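Local structure of Cag-Z (Helicobacter pylori, 1S2X) at residues 73-84 with 164-175; 133-141 with 152-161. The protein is of unknown function but is encoded in the cag pathogenicity island and so is probably linked to its type IV secretion system. The protein carries 1 engineered substitution. All coordinates share one frame; numbering follows the deposited sequence.

Contact 1: 73-84 with 164-175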
# COMPACT_ATOMS: atom_id res chain seq x y z
N PHE A 73 -10.68 4.57 0.82
CA PHE A 73 -9.31 4.17 0.54
C PHE A 73 -8.33 5.19 1.12
O PHE A 73 -7.19 4.85 1.40
CB PHE A 73 -9.08 4.04 -0.96
CG PHE A 73 -9.93 2.95 -1.60
CD1 PHE A 73 -10.25 1.80 -0.88
CD2 PHE A 73 -10.37 3.11 -2.90
CE1 PHE A 73 -11.01 0.81 -1.48
CE2 PHE A 73 -11.17 2.13 -3.48
CZ PHE A 73 -11.49 0.99 -2.77
N ASP A 74 -8.84 6.41 1.29
CA ASP A 74 -8.04 7.47 1.89
C ASP A 74 -7.36 6.99 3.17
O ASP A 74 -6.20 7.32 3.46
CB ASP A 74 -8.93 8.69 2.14
CG ASP A 74 -9.37 9.30 0.80
OD1 ASP A 74 -10.45 9.93 0.74
OD2 ASP A 74 -8.63 9.15 -0.19
N ALA A 75 -8.07 6.17 3.95
CA ALA A 75 -7.45 5.67 5.18
C ALA A 75 -6.19 4.87 4.89
O ALA A 75 -5.18 5.03 5.57
CB ALA A 75 -8.46 4.81 5.92
N TYR A 76 -6.25 4.00 3.88
CA TYR A 76 -5.08 3.18 3.54
C TYR A 76 -3.94 4.08 3.07
O TYR A 76 -2.79 3.69 3.26
CB TYR A 76 -5.35 2.13 2.46
CG TYR A 76 -6.47 1.17 2.80
CD1 TYR A 76 -7.30 0.64 1.83
CD2 TYR A 76 -6.69 0.79 4.12
CE1 TYR A 76 -8.33 -0.23 2.16
CE2 TYR A 76 -7.71 -0.08 4.46
CZ TYR A 76 -8.52 -0.59 3.47
OH TYR A 76 -9.54 -1.46 3.81
N TYR A 77 -4.29 5.22 2.49
CA TYR A 77 -3.36 6.24 2.04
C TYR A 77 -2.55 6.73 3.24
O TYR A 77 -1.33 6.85 3.18
CB TYR A 77 -4.06 7.43 1.36
CG TYR A 77 -3.08 8.48 0.87
CD1 TYR A 77 -2.27 8.23 -0.23
CD2 TYR A 77 -2.92 9.72 1.48
CE1 TYR A 77 -1.37 9.15 -0.71
CE2 TYR A 77 -2.02 10.65 1.02
CZ TYR A 77 -1.24 10.37 -0.08
OH TYR A 77 -0.32 11.28 -0.57
N ASN A 78 -3.28 7.00 4.32
CA ASN A 78 -2.68 7.51 5.55
C ASN A 78 -1.88 6.41 6.26
O ASN A 78 -0.79 6.68 6.77
CB ASN A 78 -3.72 8.09 6.50
CG ASN A 78 -4.59 9.19 5.93
OD1 ASN A 78 -4.28 9.92 4.99
ND2 ASN A 78 -5.77 9.34 6.54
N TYR A 79 -2.41 5.19 6.26
CA TYR A 79 -1.68 4.07 6.84
C TYR A 79 -0.29 3.99 6.21
O TYR A 79 0.73 3.96 6.91
CB TYR A 79 -2.42 2.73 6.68
CG TYR A 79 -1.51 1.55 6.96
CD1 TYR A 79 -1.15 1.21 8.26
CD2 TYR A 79 -0.99 0.78 5.93
CE1 TYR A 79 -0.32 0.14 8.51
CE2 TYR A 79 -0.16 -0.29 6.17
CZ TYR A 79 0.18 -0.61 7.47
OH TYR A 79 1.01 -1.69 7.71
N LEU A 80 -0.22 3.96 4.88
CA LEU A 80 1.06 3.89 4.21
C LEU A 80 1.96 5.08 4.50
O LEU A 80 3.17 4.87 4.71
CB LEU A 80 0.87 3.75 2.70
CG LEU A 80 0.31 2.37 2.32
CD1 LEU A 80 -0.08 2.34 0.86
CD2 LEU A 80 1.35 1.30 2.68
N ASN A 81 1.40 6.29 4.50
CA ASN A 81 2.23 7.46 4.81
C ASN A 81 2.82 7.34 6.21
O ASN A 81 4.01 7.56 6.43
CB ASN A 81 1.41 8.75 4.68
CG ASN A 81 2.27 9.99 4.74
OD1 ASN A 81 2.59 10.60 3.70
ND2 ASN A 81 2.65 10.41 5.95
N ASN A 82 2.00 6.99 7.20
CA ASN A 82 2.45 6.81 8.57
C ASN A 82 3.56 5.78 8.67
O ASN A 82 4.58 5.99 9.31
CB ASN A 82 1.29 6.37 9.46
CG ASN A 82 0.21 7.43 9.53
OD1 ASN A 82 0.37 8.50 8.95
ND2 ASN A 82 -0.88 7.10 10.22
N LEU A 83 3.34 4.63 8.03
CA LEU A 83 4.30 3.55 8.01
C LEU A 83 5.62 3.97 7.38
O LEU A 83 6.70 3.71 7.90
CB LEU A 83 3.74 2.36 7.20
CG LEU A 83 4.74 1.20 7.07
CD1 LEU A 83 4.22 -0.01 7.84
CD2 LEU A 83 5.00 0.86 5.62
N VAL A 84 5.52 4.61 6.21
CA VAL A 84 6.72 5.05 5.50
C VAL A 84 7.52 6.04 6.33
O VAL A 84 8.75 5.94 6.38
CB VAL A 84 6.36 5.67 4.14
CG1 VAL A 84 7.56 6.39 3.52
CG2 VAL A 84 5.84 4.58 3.22
N PHE A 164 -6.96 6.17 -6.33
CA PHE A 164 -6.14 5.72 -5.21
C PHE A 164 -4.75 5.35 -5.75
O PHE A 164 -3.78 5.68 -5.07
CB PHE A 164 -6.78 4.56 -4.47
CG PHE A 164 -6.02 4.03 -3.28
CD1 PHE A 164 -5.27 2.86 -3.38
CD2 PHE A 164 -6.05 4.69 -2.07
CE1 PHE A 164 -4.57 2.37 -2.29
CE2 PHE A 164 -5.35 4.20 -0.97
CZ PHE A 164 -4.60 3.05 -1.08
N GLY A 165 -4.68 4.70 -6.90
CA GLY A 165 -3.45 4.28 -7.56
C GLY A 165 -2.54 5.50 -7.73
O GLY A 165 -1.38 5.46 -7.32
N LYS A 166 -3.07 6.59 -8.29
CA LYS A 166 -2.32 7.84 -8.40
C LYS A 166 -1.73 8.22 -7.05
O LYS A 166 -0.54 8.51 -6.86
CB LYS A 166 -3.18 9.02 -8.85
CG LYS A 166 -3.74 8.98 -10.26
CD LYS A 166 -4.95 9.89 -10.40
CE LYS A 166 -5.84 9.54 -11.58
NZ LYS A 166 -5.06 9.31 -12.83
N LYS A 167 -2.60 8.22 -6.03
CA LYS A 167 -2.09 8.64 -4.73
C LYS A 167 -1.04 7.66 -4.25
O LYS A 167 -0.07 8.05 -3.57
CB LYS A 167 -3.24 8.82 -3.75
CG LYS A 167 -4.19 9.95 -4.13
CD LYS A 167 -4.88 10.54 -2.90
CE LYS A 167 -5.87 9.58 -2.28
NZ LYS A 167 -6.19 9.92 -0.86
N LEU A 168 -1.19 6.38 -4.60
CA LEU A 168 -0.19 5.41 -4.18
C LEU A 168 1.12 5.67 -4.92
O LEU A 168 2.20 5.48 -4.36
CB LEU A 168 -0.65 3.98 -4.44
CG LEU A 168 -0.77 3.02 -3.26
CD1 LEU A 168 -1.36 3.71 -2.04
CD2 LEU A 168 -1.62 1.81 -3.64
N ASN A 169 1.02 6.12 -6.17
CA ASN A 169 2.20 6.43 -6.96
C ASN A 169 3.03 7.55 -6.32
O ASN A 169 4.26 7.47 -6.35
CB ASN A 169 1.86 6.84 -8.39
CG ASN A 169 1.23 5.72 -9.19
OD1 ASN A 169 1.05 4.61 -8.68
ND2 ASN A 169 0.89 6.02 -10.44
N GLU A 170 2.40 8.58 -5.78
CA GLU A 170 3.12 9.64 -5.09
C GLU A 170 3.87 9.13 -3.86
O GLU A 170 4.98 9.58 -3.56
CB GLU A 170 2.16 10.74 -4.64
CG GLU A 170 1.36 11.36 -5.78
CD GLU A 170 0.33 12.35 -5.25
OE1 GLU A 170 -0.19 12.11 -4.15
OE2 GLU A 170 0.08 13.35 -5.95
N ILE A 171 3.26 8.19 -3.15
CA ILE A 171 3.92 7.58 -2.00
C ILE A 171 5.14 6.76 -2.42
O ILE A 171 6.21 6.87 -1.83
CB ILE A 171 2.96 6.70 -1.20
CG1 ILE A 171 1.84 7.47 -0.48
CG2 ILE A 171 3.74 5.84 -0.20
CD1 ILE A 171 1.12 6.61 0.54
N VAL A 172 5.01 5.94 -3.46
CA VAL A 172 6.17 5.18 -3.94
C VAL A 172 7.27 6.15 -4.35
O VAL A 172 8.47 5.86 -4.27
CB VAL A 172 5.76 4.27 -5.10
CG1 VAL A 172 6.96 3.78 -5.90
CG2 VAL A 172 4.95 3.09 -4.58
N GLN A 173 6.85 7.32 -4.82
CA GLN A 173 7.80 8.32 -5.31
C GLN A 173 8.57 8.92 -4.14
O GLN A 173 9.76 9.20 -4.24
CB GLN A 173 7.11 9.43 -6.11
CG GLN A 173 7.05 9.14 -7.61
CD GLN A 173 6.35 10.20 -8.42
OE1 GLN A 173 5.12 10.28 -8.44
NE2 GLN A 173 7.13 11.03 -9.13
N ASP A 174 7.86 9.10 -3.03
CA ASP A 174 8.51 9.63 -1.83
C ASP A 174 9.41 8.59 -1.15
O ASP A 174 10.43 8.98 -0.57
CB ASP A 174 7.45 10.13 -0.86
CG ASP A 174 8.04 10.82 0.36
OD1 ASP A 174 7.94 10.20 1.44
OD2 ASP A 174 8.58 11.94 0.23
N ILE A 175 9.05 7.32 -1.21
CA ILE A 175 9.87 6.22 -0.72
C ILE A 175 11.21 6.23 -1.44
O ILE A 175 12.25 6.08 -0.79
CB ILE A 175 9.18 4.86 -0.93
CG1 ILE A 175 8.05 4.57 0.06
CG2 ILE A 175 10.19 3.73 -0.90
CD1 ILE A 175 7.22 3.36 -0.32
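Lys167 NZ donates to Asp74 OD2 at 2.6 Å, a salt bridge that joins two nearly parallel helices of an all-helical fold. The segment axes lie 10.4 Å apart with 8° between their directions, and the side chains interlock as knobs into holes. The ammonium reaches OD2 from above the carboxylate plane, 39° out of it. It also stands over one face of the Tyr77 ring, with NZ 4.3 Å from the ring centroid, a cation-pi contact, so the ammonium probably interacts with both the carboxylate and the pi face of the ring. A bend at chi3 turns the Lys167 chain across this face, while its own carbonyl O lies in the ring plane at the edge, 3.3 Å from Tyr77 CE1. Tyr77 holds CG anti to its N (chi1 -179°), which carries the ring across to the partner helix, where it is a knob among Phe164, Lys167, Glu170 and Ile171. The reciprocal knob is Ile171, set among Tyr77, Leu80, Asn81 and Val84, with CD1 3.6 Å from Leu80 CB. At the N-terminal end of the contact the rings of Phe73 and Phe164 meet obliquely, and Phe164 also packs on Val134 of helix 105-135, which adds a third helix to this core. Val84 CG2 approaches Ile175 CG1 at the far end. Deeper in, the methyls Leu80 CD1 and Leu168 CD1 meet at 3.5 Å, closer than ordinary van der Waals contact.

Contact 2: 133-141 with 152-161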
# COMPACT_ATOMS: atom_id res chain seq x y z
N LEU A 133 -5.00 -5.05 -2.17
CA LEU A 133 -6.29 -5.04 -1.49
C LEU A 133 -7.26 -4.04 -2.11
O LEU A 133 -8.44 -4.31 -2.29
CB LEU A 133 -6.09 -4.72 -0.01
CG LEU A 133 -7.33 -4.51 0.86
CD1 LEU A 133 -8.05 -5.83 1.13
CD2 LEU A 133 -6.93 -3.83 2.17
N VAL A 134 -6.77 -2.84 -2.46
CA VAL A 134 -7.71 -1.85 -2.96
C VAL A 134 -8.24 -2.25 -4.33
O VAL A 134 -9.42 -2.05 -4.63
CB VAL A 134 -7.07 -0.45 -3.01
CG1 VAL A 134 -7.97 0.54 -3.74
CG2 VAL A 134 -6.81 0.04 -1.58
N ALA A 135 -7.34 -2.82 -5.13
CA ALA A 135 -7.70 -3.32 -6.43
C ALA A 135 -8.76 -4.42 -6.32
O ALA A 135 -9.60 -4.55 -7.21
CB ALA A 135 -6.48 -3.84 -7.18
N SER A 136 -8.72 -5.23 -5.26
CA SER A 136 -9.72 -6.30 -5.13
C SER A 136 -11.13 -5.82 -4.84
O SER A 136 -12.00 -6.70 -4.78
CB SER A 136 -9.28 -7.25 -4.00
OG SER A 136 -9.71 -6.70 -2.76
N TYR A 137 -11.40 -4.52 -4.67
CA TYR A 137 -12.79 -4.03 -4.55
C TYR A 137 -13.54 -4.03 -5.88
O TYR A 137 -14.75 -3.79 -5.99
CB TYR A 137 -12.78 -2.61 -3.96
CG TYR A 137 -12.77 -2.66 -2.43
CD1 TYR A 137 -13.97 -2.60 -1.74
CD2 TYR A 137 -11.58 -2.78 -1.72
CE1 TYR A 137 -14.00 -2.65 -0.35
CE2 TYR A 137 -11.60 -2.83 -0.34
CZ TYR A 137 -12.81 -2.77 0.33
OH TYR A 137 -12.84 -2.81 1.71
N LEU A 138 -12.85 -4.29 -6.98
CA LEU A 138 -13.45 -4.72 -8.24
C LEU A 138 -13.15 -6.22 -8.30
O LEU A 138 -12.07 -6.62 -8.73
CB LEU A 138 -12.89 -4.00 -9.46
CG LEU A 138 -13.48 -4.44 -10.82
CD1 LEU A 138 -14.98 -4.19 -10.84
CD2 LEU A 138 -12.77 -3.76 -11.98
N PRO A 139 -14.06 -7.04 -7.79
CA PRO A 139 -13.70 -8.43 -7.52
C PRO A 139 -13.64 -9.19 -8.83
O PRO A 139 -14.62 -9.32 -9.56
CB PRO A 139 -14.85 -8.91 -6.63
CG PRO A 139 -16.02 -8.08 -7.04
CD PRO A 139 -15.46 -6.74 -7.45
N ARG A 140 -12.47 -9.71 -9.15
CA ARG A 140 -12.31 -10.43 -10.42
C ARG A 140 -13.28 -11.60 -10.50
O ARG A 140 -13.71 -11.97 -11.59
CB ARG A 140 -10.89 -10.96 -10.56
CG ARG A 140 -10.21 -10.65 -11.88
CD ARG A 140 -11.11 -10.92 -13.09
NE ARG A 140 -10.45 -10.58 -14.35
CZ ARG A 140 -10.89 -10.85 -15.57
NH1 ARG A 140 -12.03 -11.48 -15.78
NH2 ARG A 140 -10.17 -10.47 -16.61
N GLU A 141 -13.64 -12.19 -9.36
CA GLU A 141 -14.46 -13.39 -9.51
C GLU A 141 -15.93 -13.11 -9.83
O GLU A 141 -16.62 -14.10 -10.08
CB GLU A 141 -14.33 -14.24 -8.24
CG GLU A 141 -15.03 -13.67 -7.02
CD GLU A 141 -14.14 -12.82 -6.14
OE1 GLU A 141 -14.48 -12.65 -4.95
OE2 GLU A 141 -13.09 -12.32 -6.62
N MSE A 152 -12.80 -2.80 -17.65
CA MSE A 152 -12.29 -2.91 -16.28
C MSE A 152 -11.64 -1.58 -15.90
O MSE A 152 -11.80 -1.10 -14.77
CB MSE A 152 -11.28 -4.04 -16.10
CG MSE A 152 -11.88 -5.40 -15.79
SE MSE A 152 -10.63 -6.72 -15.91
CE MSE A 152 -9.50 -6.13 -14.65
N GLY A 153 -10.94 -0.98 -16.85
CA GLY A 153 -10.29 0.31 -16.64
C GLY A 153 -11.28 1.35 -16.15
O GLY A 153 -11.07 2.02 -15.13
N VAL A 154 -12.39 1.48 -16.88
CA VAL A 154 -13.43 2.43 -16.48
C VAL A 154 -14.02 2.12 -15.11
O VAL A 154 -14.27 3.04 -14.33
CB VAL A 154 -14.52 2.45 -17.57
CG1 VAL A 154 -15.66 3.38 -17.20
CG2 VAL A 154 -13.88 2.84 -18.90
N ALA A 155 -14.26 0.85 -14.81
CA ALA A 155 -14.80 0.40 -13.53
C ALA A 155 -13.79 0.78 -12.44
O ALA A 155 -14.17 1.25 -11.38
CB ALA A 155 -15.10 -1.09 -13.48
N PHE A 156 -12.50 0.59 -12.72
CA PHE A 156 -11.49 1.02 -11.75
C PHE A 156 -11.63 2.51 -11.47
O PHE A 156 -11.48 3.02 -10.36
CB PHE A 156 -10.09 0.72 -12.27
CG PHE A 156 -9.65 -0.73 -12.14
CD1 PHE A 156 -8.97 -1.34 -13.19
CD2 PHE A 156 -9.91 -1.45 -11.00
CE1 PHE A 156 -8.55 -2.65 -13.08
CE2 PHE A 156 -9.47 -2.75 -10.86
CZ PHE A 156 -8.79 -3.35 -11.91
N GLN A 157 -11.94 3.24 -12.54
CA GLN A 157 -12.02 4.69 -12.35
C GLN A 157 -13.30 5.01 -11.59
O GLN A 157 -13.31 5.81 -10.66
CB GLN A 157 -11.93 5.42 -13.69
CG GLN A 157 -10.59 5.21 -14.39
CD GLN A 157 -10.48 5.81 -15.78
OE1 GLN A 157 -11.19 5.45 -16.72
NE2 GLN A 157 -9.56 6.76 -15.94
N ILE A 158 -14.42 4.37 -11.97
CA ILE A 158 -15.66 4.73 -11.26
C ILE A 158 -15.64 4.32 -9.81
O ILE A 158 -16.26 4.96 -8.96
CB ILE A 158 -16.90 4.11 -11.92
CG1 ILE A 158 -17.13 4.55 -13.37
CG2 ILE A 158 -18.15 4.38 -11.08
CD1 ILE A 158 -18.10 3.63 -14.09
N LEU A 159 -14.93 3.24 -9.48
CA LEU A 159 -14.89 2.79 -8.08
C LEU A 159 -13.89 3.53 -7.22
O LEU A 159 -13.78 3.25 -6.02
CB LEU A 159 -14.60 1.28 -8.04
CG LEU A 159 -15.67 0.41 -8.70
CD1 LEU A 159 -15.25 -1.06 -8.72
CD2 LEU A 159 -17.01 0.52 -7.99
N GLY A 160 -13.14 4.48 -7.78
CA GLY A 160 -12.22 5.21 -6.92
C GLY A 160 -10.85 4.58 -6.85
O GLY A 160 -9.94 5.12 -6.20
N ILE A 161 -10.70 3.45 -7.55
CA ILE A 161 -9.45 2.69 -7.42
C ILE A 161 -8.33 3.35 -8.20
O ILE A 161 -7.19 3.52 -7.74
CB ILE A 161 -9.68 1.23 -7.84
CG1 ILE A 161 -10.70 0.50 -6.97
CG2 ILE A 161 -8.34 0.49 -7.91
CD1 ILE A 161 -11.22 -0.84 -7.47
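Leu138 and Phe156 make the central contact by CH-pi interaction: Leu138 CD2 lies over one face of the ring, 3.9 Å from its centroid and 24° off the normal, shifted toward the rim. The two side chains cross at about a right angle. Leu138 CG stands anti to the backbone N (chi1 179°), which extends both methyls toward helix 149-158; the turn after helix 105-135 thus packs on that helix and on the start of helix 161-183.

Apolar contacts surround this one. Leu138 CD2 also rests 3.8 Å from Ala155 CB, and Leu138 CD1 meets Leu159 CD1 at the same separation. The Ile161 and Val134 side chains run past each other in opposite senses, CG2 beside CG1. Ile161 CD1 lies in the plane of the Phe156 ring, at its edge.

The same methyl rests against a backbone carbonyl, Ile161 CD1 being 3.6 Å from Val134 O.

A less certain contact, because Arg140 is poorly ordered, places the selenium of the selenomethionine Met152 over one guanidinium face, 3.8 Å from Arg140 NH2.

A type I turn spans Ala135 to Leu138, and the side-chain hydroxyl Ser136 OG donates to Leu133 O at 2.7 Å. Gly160, with positive phi (91°), forms a Schellman motif that ends one helix just before the next. No hydrogen bond crosses between the segments, so their association probably rests mainly on burial of apolar groups around Leu138 and Ile161.

Overall arrangement
The centres of contacts 1 and 2 lie about 17 Å apart, and contact 2 is nested along the chain inside the loop that contact 1 closes. Helix 74-101 is followed by helix 105-135, whose end supplies residues 133-135; helix 149-158 is followed by helix 161-183, the second helix of contact 1. The two sites touch directly: Tyr76 CD1 is 3.5 Å from Val134 CG2, and Phe73 CE1 is 3.6 Å from Tyr137 CD2 in an edge-to-face ring pair. The two contacts therefore share packing through Val134, Phe73 and Tyr137, consistent with the elongated bundle and the turn region folding as one body.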